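Lysine cyclodeaminase (Streptomyces pristinaespiralis, PDB 5YU3) catalyses the NAD-dependent cyclisation of L-lysine, with loss of ammonia, probably to L-pipecolate, and also recognises L-ornithine and L-2,4-diaminobutyrate. Local coordinates at residues 217-230 / 241-253. Residues are numbered along the deposited sequence; the frame is centred on the assembly and turned at random.
Sequences PVLPDTGVREHLHI and TELPLGLLERAFV. With NAD (nicotinamide-adenine-dinucleotide), chain F.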
loop_
_atom_site.group_PDB
_atom_site.type_symbol
_atom_site.label_atom_id
_atom_site.label_comp_id
_atom_site.label_asym_id
_atom_site.label_seq_id
_atom_site.Cartn_x
_atom_site.Cartn_y
_atom_site.Cartn_z
ATOM N N PRO A 217 25.825 3.079 -18.586
ATOM C CA PRO A 217 25.874 1.680 -17.905
ATOM C C PRO A 217 26.908 1.755 -16.735
ATOM O O PRO A 217 27.813 2.634 -16.725
ATOM C CB PRO A 217 26.227 0.878 -18.836
ATOM C CG PRO A 217 27.172 1.750 -19.806
ATOM C CD PRO A 217 26.640 2.941 -19.847
ATOM N N VAL A 218 26.748 0.858 -15.755
ATOM C CA VAL A 218 27.720 0.741 -14.671
ATOM C C VAL A 218 28.763 -0.315 -14.974
ATOM O O VAL A 218 29.778 -0.398 -14.265
ATOM C CB VAL A 218 27.034 0.399 -13.331
ATOM C CG1 VAL A 218 25.908 1.390 -13.040
ATOM C CG2 VAL A 218 26.515 -1.046 -13.343
ATOM N N LEU A 219 28.518 -1.160 -15.972
ATOM C CA LEU A 219 29.443 -2.128 -16.505
ATOM C C LEU A 219 29.694 -1.750 -17.957
ATOM O O LEU A 219 28.729 -1.497 -18.692
ATOM C CB LEU A 219 28.852 -3.548 -16.420
ATOM C CG LEU A 219 29.717 -4.756 -16.790
ATOM C CD1 LEU A 219 30.729 -5.061 -15.679
ATOM C CD2 LEU A 219 28.821 -5.964 -17.048
ATOM N N PRO A 220 30.946 -1.653 -18.397
ATOM C CA PRO A 220 31.217 -1.174 -19.757
ATOM C C PRO A 220 30.966 -2.235 -20.813
ATOM O O PRO A 220 31.084 -3.438 -20.567
ATOM C CB PRO A 220 32.695 -0.786 -19.701
ATOM C CG PRO A 220 33.237 -1.702 -18.495
ATOM C CD PRO A 220 32.245 -1.866 -17.659
ATOM N N ASP A 221 30.615 -1.758 -22.011
ATOM C CA ASP A 221 30.401 -2.617 -23.176
ATOM C C ASP A 221 31.766 -3.014 -23.717
ATOM O O ASP A 221 32.334 -2.351 -24.587
ATOM C CB ASP A 221 29.573 -1.899 -24.237
ATOM C CG ASP A 221 29.246 -2.787 -25.433
ATOM O OD1 ASP A 221 29.564 -4.001 -25.410
ATOM O OD2 ASP A 221 28.664 -2.258 -26.400
ATOM N N THR A 222 32.307 -4.100 -23.183
ATOM C CA THR A 222 33.619 -4.571 -23.603
ATOM C C THR A 222 33.636 -6.095 -23.510
ATOM O O THR A 222 32.590 -6.741 -23.366
ATOM C CB THR A 222 34.717 -3.899 -22.769
ATOM O OG1 THR A 222 35.955 -4.594 -22.964
ATOM C CG2 THR A 222 34.350 -3.909 -21.281
ATOM N N GLY A 223 34.828 -6.673 -23.617
ATOM C CA GLY A 223 34.975 -8.112 -23.605
ATOM C C GLY A 223 34.484 -8.742 -22.317
ATOM O O GLY A 223 34.807 -8.266 -21.225
ATOM N N VAL A 224 33.681 -9.798 -22.435
ATOM C CA VAL A 224 33.244 -10.591 -21.294
ATOM C C VAL A 224 33.488 -12.057 -21.624
ATOM O O VAL A 224 33.671 -12.437 -22.782
ATOM C CB VAL A 224 31.758 -10.356 -20.950
ATOM C CG1 VAL A 224 31.518 -8.894 -20.561
ATOM C CG2 VAL A 224 30.884 -10.743 -22.131
ATOM N N ARG A 225 33.490 -12.887 -20.590
ATOM C CA ARG A 225 33.638 -14.314 -20.822
ATOM C C ARG A 225 32.406 -14.862 -21.528
ATOM O O ARG A 225 31.287 -14.378 -21.341
ATOM C CB ARG A 225 33.869 -15.039 -19.506
ATOM C CG ARG A 225 34.952 -14.379 -18.694
ATOM C CD ARG A 225 36.226 -15.146 -18.811
ATOM N NE ARG A 225 36.270 -16.191 -17.803
ATOM C CZ ARG A 225 37.060 -16.156 -16.738
ATOM N NH1 ARG A 225 37.883 -15.129 -16.550
ATOM N NH2 ARG A 225 37.030 -17.150 -15.868
ATOM N N GLU A 226 32.630 -15.896 -22.347
ATOM C CA GLU A 226 31.568 -16.435 -23.190
ATOM C C GLU A 226 30.380 -16.920 -22.370
ATOM O O GLU A 226 29.236 -16.798 -22.813
ATOM C CB GLU A 226 32.111 -17.581 -24.041
ATOM C CG GLU A 226 31.133 -18.064 -25.107
ATOM C CD GLU A 226 31.677 -19.234 -25.900
ATOM O OE1 GLU A 226 32.815 -19.673 -25.605
ATOM O OE2 GLU A 226 30.956 -19.725 -26.802
ATOM N N HIS A 227 30.631 -17.443 -21.173
ATOM C CA HIS A 227 29.605 -18.053 -20.333
ATOM C C HIS A 227 29.035 -17.107 -19.287
ATOM O O HIS A 227 28.241 -17.551 -18.449
ATOM C CB HIS A 227 30.180 -19.276 -19.630
ATOM C CG HIS A 227 31.389 -18.969 -18.804
ATOM N ND1 HIS A 227 32.658 -18.894 -19.342
ATOM C CD2 HIS A 227 31.521 -18.683 -17.486
ATOM C CE1 HIS A 227 33.522 -18.593 -18.388
ATOM N NE2 HIS A 227 32.859 -18.466 -17.250
ATOM N N LEU A 228 29.423 -15.830 -19.309
ATOM C CA LEU A 228 29.059 -14.898 -18.240
ATOM C C LEU A 228 27.556 -14.885 -17.978
ATOM O O LEU A 228 26.743 -14.848 -18.912
ATOM C CB LEU A 228 29.537 -13.482 -18.594
ATOM C CG LEU A 228 29.038 -12.345 -17.686
ATOM C CD1 LEU A 228 29.554 -12.528 -16.245
ATOM C CD2 LEU A 228 29.438 -10.987 -18.217
ATOM N N HIS A 229 27.191 -14.935 -16.698
ATOM C CA HIS A 229 25.830 -14.654 -16.258
ATOM C C HIS A 229 25.810 -13.389 -15.412
ATOM O O HIS A 229 26.626 -13.239 -14.495
ATOM C CB HIS A 229 25.241 -15.805 -15.443
ATOM C CG HIS A 229 23.908 -15.463 -14.871
ATOM N ND1 HIS A 229 22.804 -15.241 -15.666
ATOM C CD2 HIS A 229 23.508 -15.241 -13.594
ATOM C CE1 HIS A 229 21.772 -14.919 -14.902
ATOM N NE2 HIS A 229 22.171 -14.918 -13.640
ATOM N N ILE A 230 24.861 -12.496 -15.694
ATOM C CA ILE A 230 24.715 -11.249 -14.952
ATOM C C ILE A 230 23.366 -11.253 -14.250
ATOM O O ILE A 230 22.336 -11.475 -14.895
ATOM C CB ILE A 230 24.814 -10.013 -15.860
ATOM C CG1 ILE A 230 26.102 -10.033 -16.687
ATOM C CG2 ILE A 230 24.708 -8.727 -15.007
ATOM C CD1 ILE A 230 26.195 -8.868 -17.681
ATOM N N THR A 241 18.943 2.355 -15.666
ATOM C CA THR A 241 19.441 1.071 -16.129
ATOM C C THR A 241 20.901 0.946 -15.727
ATOM O O THR A 241 21.562 1.933 -15.383
ATOM C CB THR A 241 19.320 0.921 -17.652
ATOM O OG1 THR A 241 20.021 2.003 -18.278
ATOM C CG2 THR A 241 17.853 0.931 -18.098
ATOM N N GLU A 242 21.409 -0.285 -15.791
ATOM C CA GLU A 242 22.781 -0.557 -15.391
ATOM C C GLU A 242 23.632 -1.190 -16.477
ATOM O O GLU A 242 24.860 -1.075 -16.412
ATOM C CB GLU A 242 22.802 -1.479 -14.159
ATOM C CG GLU A 242 22.191 -0.818 -12.929
ATOM C CD GLU A 242 22.213 -1.712 -11.705
ATOM O OE1 GLU A 242 21.910 -2.920 -11.827
ATOM O OE2 GLU A 242 22.531 -1.188 -10.616
ATOM N N LEU A 243 23.028 -1.860 -17.465
ATOM C CA LEU A 243 23.850 -2.614 -18.398
ATOM C C LEU A 243 23.908 -1.927 -19.762
ATOM O O LEU A 243 22.998 -1.179 -20.140
ATOM C CB LEU A 243 23.328 -4.043 -18.596
ATOM C CG LEU A 243 23.272 -4.949 -17.366
ATOM C CD1 LEU A 243 22.804 -6.354 -17.752
ATOM C CD2 LEU A 243 24.647 -5.010 -16.714
ATOM N N PRO A 244 24.962 -2.167 -20.529
ATOM C CA PRO A 244 25.045 -1.558 -21.860
ATOM C C PRO A 244 24.129 -2.267 -22.843
ATOM O O PRO A 244 23.990 -3.492 -22.821
ATOM C CB PRO A 244 26.521 -1.723 -22.229
ATOM C CG PRO A 244 27.054 -2.859 -21.228
ATOM C CD PRO A 244 26.212 -2.950 -20.224
ATOM N N LEU A 245 23.482 -1.475 -23.704
ATOM C CA LEU A 245 22.534 -2.040 -24.661
ATOM C C LEU A 245 23.175 -3.140 -25.499
ATOM O O LEU A 245 22.566 -4.193 -25.732
ATOM C CB LEU A 245 21.984 -0.935 -25.571
ATOM C CG LEU A 245 21.037 -1.417 -26.673
ATOM C CD1 LEU A 245 19.790 -2.081 -26.076
ATOM C CD2 LEU A 245 20.662 -0.266 -27.614
ATOM N N GLY A 246 24.410 -2.917 -25.950
ATOM C CA GLY A 246 25.058 -3.899 -26.810
ATOM C C GLY A 246 25.185 -5.254 -26.148
ATOM O O GLY A 246 24.936 -6.289 -26.771
ATOM N N LEU A 247 25.552 -5.263 -24.863
ATOM C CA LEU A 247 25.594 -6.500 -24.093
ATOM C C LEU A 247 24.208 -7.136 -23.987
ATOM O O LEU A 247 24.042 -8.339 -24.215
ATOM C CB LEU A 247 26.168 -6.198 -22.705
ATOM C CG LEU A 247 26.724 -7.302 -21.820
ATOM C CD1 LEU A 247 27.703 -6.702 -20.811
ATOM C CD2 LEU A 247 25.589 -8.015 -21.095
ATOM N N LEU A 248 23.204 -6.339 -23.628
ATOM C CA LEU A 248 21.842 -6.851 -23.481
ATOM C C LEU A 248 21.348 -7.503 -24.769
ATOM O O LEU A 248 20.705 -8.562 -24.740
ATOM C CB LEU A 248 20.920 -5.700 -23.088
ATOM C CG LEU A 248 19.900 -5.751 -21.957
ATOM C CD1 LEU A 248 20.405 -6.488 -20.727
ATOM C CD2 LEU A 248 19.550 -4.302 -21.618
ATOM N N GLU A 249 21.638 -6.879 -25.912
ATOM C CA GLU A 249 21.170 -7.401 -27.189
ATOM C C GLU A 249 21.830 -8.723 -27.547
ATOM O O GLU A 249 21.252 -9.498 -28.314
ATOM C CB GLU A 249 21.405 -6.362 -28.289
ATOM C CG GLU A 249 20.504 -5.141 -28.151
ATOM C CD GLU A 249 20.791 -4.064 -29.192
ATOM O OE1 GLU A 249 21.956 -3.942 -29.635
ATOM O OE2 GLU A 249 19.847 -3.330 -29.557
ATOM N N ARG A 250 23.012 -9.009 -27.003
ATOM C CA ARG A 250 23.657 -10.293 -27.238
ATOM C C ARG A 250 23.287 -11.350 -26.207
ATOM O O ARG A 250 23.703 -12.504 -26.352
ATOM C CB ARG A 250 25.181 -10.130 -27.246
ATOM C CG ARG A 250 25.723 -9.366 -28.437
ATOM C CD ARG A 250 27.247 -9.435 -28.469
ATOM N NE ARG A 250 27.869 -8.639 -27.408
ATOM C CZ ARG A 250 28.065 -7.323 -27.481
ATOM N NH1 ARG A 250 27.687 -6.655 -28.563
ATOM N NH2 ARG A 250 28.644 -6.670 -26.478
ATOM N N ALA A 251 22.534 -10.992 -25.171
ATOM C CA ALA A 251 22.293 -11.885 -24.048
ATOM C C ALA A 251 20.979 -12.634 -24.190
ATOM O O ALA A 251 20.041 -12.170 -24.850
ATOM C CB ALA A 251 22.272 -11.111 -22.724
ATOM N N PHE A 252 20.923 -13.801 -23.539
ATOM C CA PHE A 252 19.664 -14.451 -23.194
ATOM C C PHE A 252 19.128 -13.783 -21.933
ATOM O O PHE A 252 19.773 -13.855 -20.884
ATOM C CB PHE A 252 19.900 -15.946 -22.966
ATOM C CG PHE A 252 18.689 -16.700 -22.444
ATOM C CD1 PHE A 252 17.680 -17.101 -23.311
ATOM C CD2 PHE A 252 18.586 -17.038 -21.104
ATOM C CE1 PHE A 252 16.582 -17.805 -22.846
ATOM C CE2 PHE A 252 17.479 -17.749 -20.623
ATOM C CZ PHE A 252 16.483 -18.134 -21.498
ATOM N N VAL A 253 17.969 -13.128 -22.026
ATOM C CA VAL A 253 17.457 -12.277 -20.949
ATOM C C VAL A 253 16.188 -12.893 -20.367
ATOM O O VAL A 253 15.172 -13.012 -21.063
ATOM C CB VAL A 253 17.183 -10.853 -21.444
ATOM C CG1 VAL A 253 16.653 -10.005 -20.310
ATOM C CG2 VAL A 253 18.444 -10.244 -22.033
HETATM P PA NAD F . 22.897 1.005 -1.377
HETATM O O1A NAD F . 22.744 2.493 -1.335
HETATM O O2A NAD F . 23.157 0.235 -0.097
HETATM O O5B NAD F . 24.132 0.657 -2.348
HETATM C C5B NAD F . 24.153 1.162 -3.689
HETATM C C4B NAD F . 25.617 1.371 -4.046
HETATM O O4B NAD F . 25.720 1.707 -5.432
HETATM C C3B NAD F . 26.226 2.548 -3.278
HETATM O O3B NAD F . 27.352 2.098 -2.493
HETATM C C2B NAD F . 26.661 3.511 -4.370
HETATM O O2B NAD F . 27.878 4.197 -4.088
HETATM C C1B NAD F . 26.837 2.580 -5.549
HETATM N N9A NAD F . 26.808 3.198 -6.892
HETATM C C8A NAD F . 26.056 4.235 -7.328
HETATM N N7A NAD F . 26.313 4.483 -8.652
HETATM C C5A NAD F . 27.239 3.580 -9.055
HETATM C C6A NAD F . 27.965 3.262 -10.298
HETATM N N6A NAD F . 27.745 3.969 -11.432
HETATM N N1A NAD F . 28.833 2.225 -10.272
HETATM C C2A NAD F . 29.081 1.494 -9.169
HETATM N N3A NAD F . 28.470 1.735 -7.997
HETATM C C4A NAD F . 27.558 2.740 -7.891
HETATM O O3 NAD F . 21.565 0.412 -2.095
HETATM P PN NAD F . 21.133 -1.123 -2.225
HETATM O O1N NAD F . 22.379 -1.962 -2.391
HETATM O O2N NAD F . 20.152 -1.426 -1.112
HETATM O O5D NAD F . 20.280 -1.118 -3.594
HETATM C C5D NAD F . 20.947 -1.038 -4.855
HETATM C C4D NAD F . 19.906 -1.147 -5.970
HETATM O O4D NAD F . 19.193 -2.378 -5.851
HETATM C C3D NAD F . 18.860 -0.050 -5.882
HETATM O O3D NAD F . 18.495 0.349 -7.221
HETATM C C2D NAD F . 17.674 -0.751 -5.257
HETATM O O2D NAD F . 16.428 -0.087 -5.511
HETATM C C1D NAD F . 17.792 -2.104 -5.928
HETATM N N1N NAD F . 17.047 -3.182 -5.291
HETATM C C2N NAD F . 16.549 -4.144 -6.079
HETATM C C3N NAD F . 15.825 -5.202 -5.547
HETATM C C7N NAD F . 15.307 -6.256 -6.467
HETATM O O7N NAD F . 14.486 -7.060 -6.074
HETATM N N7N NAD F . 15.808 -6.315 -7.713
HETATM C C4N NAD F . 15.642 -5.290 -4.163
HETATM C C5N NAD F . 16.199 -4.289 -3.370
HETATM C C6N NAD F . 16.911 -3.240 -3.954
HETATM O O HOH W 1 26.410 -0.768 -25.773
HETATM O O HOH W 2 28.049 -3.586 -28.864
#
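The guanidinium of Arg250 has the carbonyl oxygen of Gly246 over the centre of one face, 3.3 Å above the plane, while Asp221 OD1 and a water lie at its edge, in the plane. Its NH2 donates to Asp221 OD1 at 3.0 Å in a salt bridge, meeting the oxygen on its syn side; the carboxylate and guanidinium planes are 22° apart. Here, in the Rossmann-type NAD domain, the loop leading into strand 229-232 of the parallel sheet packs on helix 245-250, which precedes edge strand 252-255. Asp221 CG stands anti to the backbone N (chi1 -176°), which carries the carboxylate over the first turn of the helix. The water at the guanidinium edge accepts from Arg250 NH1 and donates to Asp221 OD2; a second water takes the N-H of Gly246 and also donates to OD2. Alongside, Asp221 CB rests 3.7 Å from CB of Pro244, the N-cap residue of the helix.

Further in, Leu247 turns its methyls toward the loop: CD2 meets Ile230 CD1 tip to tip at 3.6 Å, and CD1 touches Leu219 CD2, the two leucines crossing at about a right angle. Ile230 CG2 in turn reaches both methyls of Leu243, and helix 195-201 covers Leu219 and Val224.

At the cofactor end, the Val218 N-H donates to Glu242 O at 2.8 Å. The Glu242 carboxylate turns instead to the hydroxyls of Thr207 and Thr209. Val218 points one methyl at each neighbour: CG2 lies against Glu242 CB, while CG1 approaches the adenine amino nitrogen, NAD N6A, to 3.6 Å.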